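Local coordinates for cytoadherence-linked asexual protein (Toxoplasma gondii, PDB 4Z80), which binds the apical membrane antigen AMA4 through the segment present here, forming an AMA-RON2 pair of the kind that builds the moving junction during host-cell invasion, at the interface of chains B and A. Residues are numbered along the deposited sequence; one frame, centred on the assembly and turned at random. Chains: chain A, Cytoadherence-linked asexual protein; chain B, EGF family domain-containing protein.

Contacts 1 and 2 are neighbouring stretches of one AMA-RON2 interface, their C-alpha centres about 10 Å apart. They share B:Thr159 and A:Gly24, so the loop that A:Cys20 and A:Cys26 can close by a disulfide passes from one to the other. In contact 1 the peptide helix 10-17, the middle of that loop and the returning C-terminal arm of the peptide gather round a tyrosine. Contact 2 takes up the end of the loop and the residues after it. Together they hold both the outgoing and the returning arm of the RON2L1 peptide on AMA4.

Contact 1: the interface of chains B and A. Residues chain B 159, 163-164; chain A 14, 18, 23-24, 32, 34.
B:Tyr163 reaches from AMA4 between the two arms of the RON2L1 peptide and ends tip to tip with A:Ser18, in the AMA-RON2 pairing where a PAN-domain receptor receives a folded-back ligand. Its CG is anti to the backbone N (chi1 174°), which sets the ring beside its own carbonyl carbon and points it into the peptide. The phenol OH and the hydroxyl OG of A:Ser18 form a hydrogen bond of 2.7 Å, whose direction the structure does not settle. A:Ser18, just past helix 10-17, has OG anti to its backbone N (chi1 177°), which points it at the phenol from one side of the ring plane; a short hydroxyl side chain suits the place because it can pair with a phenol in either direction.

On that same side lie the methyl of A:Ala14, 4.0 Å from CD2 of B:Tyr163, and A:Gly24, whose CA is 4.0 Å from CE1. Alanine suits the helix surface because a single methyl packs without pushing the helix off, and glycine brings bare backbone up to an aromatic rim. A:Pro34 comes from the opposite side, crossing the ring obliquely with CB 3.9 Å from CE2. Tyrosine fits here because it pairs two broad apolar faces with one polar tip.

Beyond the ring's edge, in its plane, a water ties three backbone and side-chain groups together. The amide ND2 of B:Asn164 meets it at 2.9 Å along a fairly straight N-H (157°), and it also bonds the carbonyl O of A:Ala14 and that of A:Pro34, linking helix and returning arm. An asparagine is apt here, since its short amide can supply N-H to a water between two carbonyls.

At the other edge, OG1 of B:Thr159 lies in the ring plane. The backbone N of B:Thr159 makes a weak hydrogen bond to the carbonyl O of A:Met23, 3.2 Å away, while its methyl CG2 turns toward A:Met23 and A:Gly24.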
loop_
_atom_site.group_PDB
_atom_site.type_symbol
_atom_site.label_atom_id
_atom_site.label_comp_id
_atom_site.label_asym_id
_atom_site.label_seq_id
_atom_site.Cartn_x
_atom_site.Cartn_y
_atom_site.Cartn_z
ATOM N N THR B 159 17.000 17.094 -4.317
ATOM C CA THR B 159 17.833 16.771 -3.157
ATOM C C THR B 159 17.005 16.484 -1.909
ATOM O O THR B 159 17.420 15.707 -1.051
ATOM C CB THR B 159 18.842 17.903 -2.829
ATOM O OG1 THR B 159 18.152 19.150 -2.686
ATOM C CG2 THR B 159 19.882 18.017 -3.922
ATOM N N TYR B 163 11.466 20.777 -1.810
ATOM C CA TYR B 163 12.742 21.298 -2.301
ATOM C C TYR B 163 12.832 22.820 -2.144
ATOM O O TYR B 163 13.914 23.351 -1.884
ATOM C CB TYR B 163 12.981 20.920 -3.766
ATOM C CG TYR B 163 14.227 21.588 -4.318
ATOM C CD1 TYR B 163 15.491 21.088 -4.031
ATOM C CD2 TYR B 163 14.138 22.742 -5.086
ATOM C CE1 TYR B 163 16.633 21.707 -4.508
ATOM C CE2 TYR B 163 15.273 23.365 -5.572
ATOM C CZ TYR B 163 16.514 22.847 -5.280
ATOM O OH TYR B 163 17.637 23.486 -5.762
ATOM N N ASN B 164 11.718 23.522 -2.330
ATOM C CA ASN B 164 11.691 24.963 -2.085
ATOM C C ASN B 164 10.435 25.350 -1.315
ATOM O O ASN B 164 9.542 24.529 -1.125
ATOM C CB ASN B 164 11.799 25.745 -3.404
ATOM C CG ASN B 164 10.592 25.569 -4.310
ATOM O OD1 ASN B 164 9.448 25.603 -3.863
ATOM N ND2 ASN B 164 10.846 25.408 -5.604
ATOM N N ALA A 14 10.187 23.127 -9.945
ATOM C CA ALA A 14 11.360 23.411 -9.105
ATOM C C ALA A 14 12.705 23.424 -9.858
ATOM O O ALA A 14 13.480 24.360 -9.692
ATOM C CB ALA A 14 11.427 22.421 -7.941
ATOM N N SER A 18 15.597 26.488 -9.786
ATOM C CA SER A 18 16.769 26.222 -8.975
ATOM C C SER A 18 18.005 26.928 -9.504
ATOM O O SER A 18 18.168 27.096 -10.710
ATOM C CB SER A 18 17.035 24.717 -8.916
ATOM O OG SER A 18 18.212 24.425 -8.182
ATOM N N MET A 23 18.838 18.781 -10.391
ATOM C CA MET A 23 18.432 18.119 -9.153
ATOM C C MET A 23 18.689 18.957 -7.902
ATOM O O MET A 23 18.206 18.612 -6.822
ATOM C CB MET A 23 19.148 16.776 -9.021
ATOM C CG MET A 23 18.636 15.717 -9.985
ATOM S SD MET A 23 17.129 14.907 -9.401
ATOM C CE MET A 23 17.789 13.958 -8.027
ATOM N N GLY A 24 19.446 20.041 -8.045
ATOM C CA GLY A 24 19.734 20.925 -6.925
ATOM C C GLY A 24 21.175 20.869 -6.434
ATOM O O GLY A 24 21.504 21.458 -5.406
ATOM N N GLY A 32 21.987 24.926 -4.445
ATOM C CA GLY A 32 20.965 25.903 -4.242
ATOM C C GLY A 32 21.306 27.259 -3.717
ATOM O O GLY A 32 21.971 27.450 -2.770
ATOM N N PRO A 34 17.682 27.734 -3.820
ATOM C CA PRO A 34 16.594 26.927 -4.382
ATOM C C PRO A 34 15.667 27.663 -5.318
ATOM O O PRO A 34 15.170 27.065 -6.221
ATOM C CB PRO A 34 15.864 26.396 -3.170
ATOM C CG PRO A 34 16.165 27.316 -2.080
ATOM C CD PRO A 34 17.548 27.671 -2.285
HETATM O O HOH W 1 13.218 25.510 -7.189
#

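Contact 2: the interface of chains B and A. Residues chain B 159, 197, 200, 205-206; chain A 24-25, 29, 31.
A:Gly29, which presses against B:Pro205 and B:Arg200, turns with a positive phi, a conformation easy for glycine, whereas A:Ile25 and A:Ile31 run extended past AMA4.

A:Ile25 sends its side chain between two receptor groups. Its far methyl, CD1, comes down over one face of the B:Tyr206 ring near the rim and lies 3.4 Å from CD2, the two side chains crossing at about a right angle. The chain behind it is stretched out, and its CG1 touches the methyl CG2 of B:Thr159 at 3.7 Å. Isoleucine fits well, since one branch can meet a ring at its end and a threonine methyl along its length.

A:Ile31 meets B:Thr197 methyl to methyl, CG2 to CG2 at 3.5 Å. Its CG1 takes the crowded position between backbone N and carbonyl carbon (chi1 57°), which turns CG2 toward the threonine. B:Thr197 offers its own methyl in return, an apolar branch on a short, stiff side chain.

The guanidinium of B:Arg200 reaches the backbone of the turn. Its NH2 donates a 2.8 Å hydrogen bond to the carbonyl O of A:Gly29, arriving 75° out of the carbonyl plane rather than on a lone pair. The N-H is bent (125° at H), the oxygen somewhat off the guanidinium plane. B:Pro205 supports both partners: its CB packs on one face of the guanidinium, offset toward the rim, and its CG lies 3.7 Å from CA of A:Gly29. With no side chain at A:Gly29, the proline can come close to the backbone.

This patch holds the end of the loop and the turn at A:Gly29 against AMA4, and probably helps to set the course of the RON2L1 peptide as it doubles back.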
loop_
_atom_site.group_PDB
_atom_site.type_symbol
_atom_site.label_atom_id
_atom_site.label_comp_id
_atom_site.label_asym_id
_atom_site.label_seq_id
_atom_site.Cartn_x
_atom_site.Cartn_y
_atom_site.Cartn_z
ATOM N N THR B 159 17.000 17.094 -4.317
ATOM C CA THR B 159 17.833 16.771 -3.157
ATOM C C THR B 159 17.005 16.484 -1.909
ATOM O O THR B 159 17.420 15.707 -1.051
ATOM C CB THR B 159 18.842 17.903 -2.829
ATOM O OG1 THR B 159 18.152 19.150 -2.686
ATOM C CG2 THR B 159 19.882 18.017 -3.922
ATOM N N THR B 197 22.890 17.007 1.669
ATOM C CA THR B 197 24.071 17.808 1.391
ATOM C C THR B 197 24.722 18.310 2.678
ATOM O O THR B 197 25.818 18.874 2.648
ATOM C CB THR B 197 23.712 18.997 0.487
ATOM O OG1 THR B 197 22.687 19.778 1.112
ATOM C CG2 THR B 197 23.210 18.491 -0.865
ATOM N N ARG B 200 28.519 15.716 3.650
ATOM C CA ARG B 200 29.401 15.509 2.509
ATOM C C ARG B 200 30.310 14.304 2.727
ATOM O O ARG B 200 30.500 13.855 3.859
ATOM C CB ARG B 200 30.249 16.759 2.252
ATOM C CG ARG B 200 29.447 18.002 1.894
ATOM C CD ARG B 200 30.364 19.124 1.429
ATOM N NE ARG B 200 29.885 19.737 0.190
ATOM C CZ ARG B 200 30.664 20.130 -0.816
ATOM N NH1 ARG B 200 31.983 19.984 -0.756
ATOM N NH2 ARG B 200 30.117 20.676 -1.895
ATOM N N PRO B 205 29.632 15.199 -2.650
ATOM C CA PRO B 205 29.223 16.271 -1.730
ATOM C C PRO B 205 27.878 16.041 -1.032
ATOM O O PRO B 205 27.176 17.005 -0.717
ATOM C CB PRO B 205 29.150 17.492 -2.653
ATOM C CG PRO B 205 28.729 16.924 -3.956
ATOM C CD PRO B 205 29.413 15.584 -4.058
ATOM N N TYR B 206 27.534 14.784 -0.777
ATOM C CA TYR B 206 26.287 14.463 -0.093
ATOM C C TYR B 206 26.266 12.997 0.300
ATOM O O TYR B 206 27.072 12.205 -0.187
ATOM C CB TYR B 206 25.078 14.772 -0.983
ATOM C CG TYR B 206 25.118 14.055 -2.312
ATOM C CD1 TYR B 206 24.606 12.772 -2.449
ATOM C CD2 TYR B 206 25.683 14.656 -3.428
ATOM C CE1 TYR B 206 24.648 12.110 -3.662
ATOM C CE2 TYR B 206 25.730 14.006 -4.645
ATOM C CZ TYR B 206 25.209 12.732 -4.758
ATOM O OH TYR B 206 25.254 12.083 -5.970
ATOM N N GLY A 24 19.446 20.041 -8.045
ATOM C CA GLY A 24 19.734 20.925 -6.925
ATOM C C GLY A 24 21.175 20.869 -6.434
ATOM O O GLY A 24 21.504 21.458 -5.406
ATOM N N ILE A 25 22.029 20.158 -7.166
ATOM C CA ILE A 25 23.471 20.132 -6.900
ATOM C C ILE A 25 24.209 20.708 -8.104
ATOM O O ILE A 25 24.076 20.207 -9.219
ATOM C CB ILE A 25 23.977 18.698 -6.608
ATOM C CG1 ILE A 25 23.229 18.108 -5.408
ATOM C CG2 ILE A 25 25.481 18.700 -6.339
ATOM C CD1 ILE A 25 23.573 16.677 -5.112
ATOM N N GLY A 29 29.427 20.847 -7.009
ATOM C CA GLY A 29 29.055 20.145 -5.792
ATOM C C GLY A 29 28.409 21.019 -4.730
ATOM O O GLY A 29 27.983 20.515 -3.691
ATOM N N ILE A 31 25.293 23.713 -3.521
ATOM C CA ILE A 31 23.842 23.696 -3.733
ATOM C C ILE A 31 23.212 25.013 -4.015
ATOM O O ILE A 31 23.791 26.038 -3.868
ATOM C CB ILE A 31 23.045 23.180 -2.519
ATOM C CG1 ILE A 31 23.364 23.995 -1.313
ATOM C CG2 ILE A 31 23.311 21.749 -2.246
ATOM C CD1 ILE A 31 22.210 24.137 -0.361
#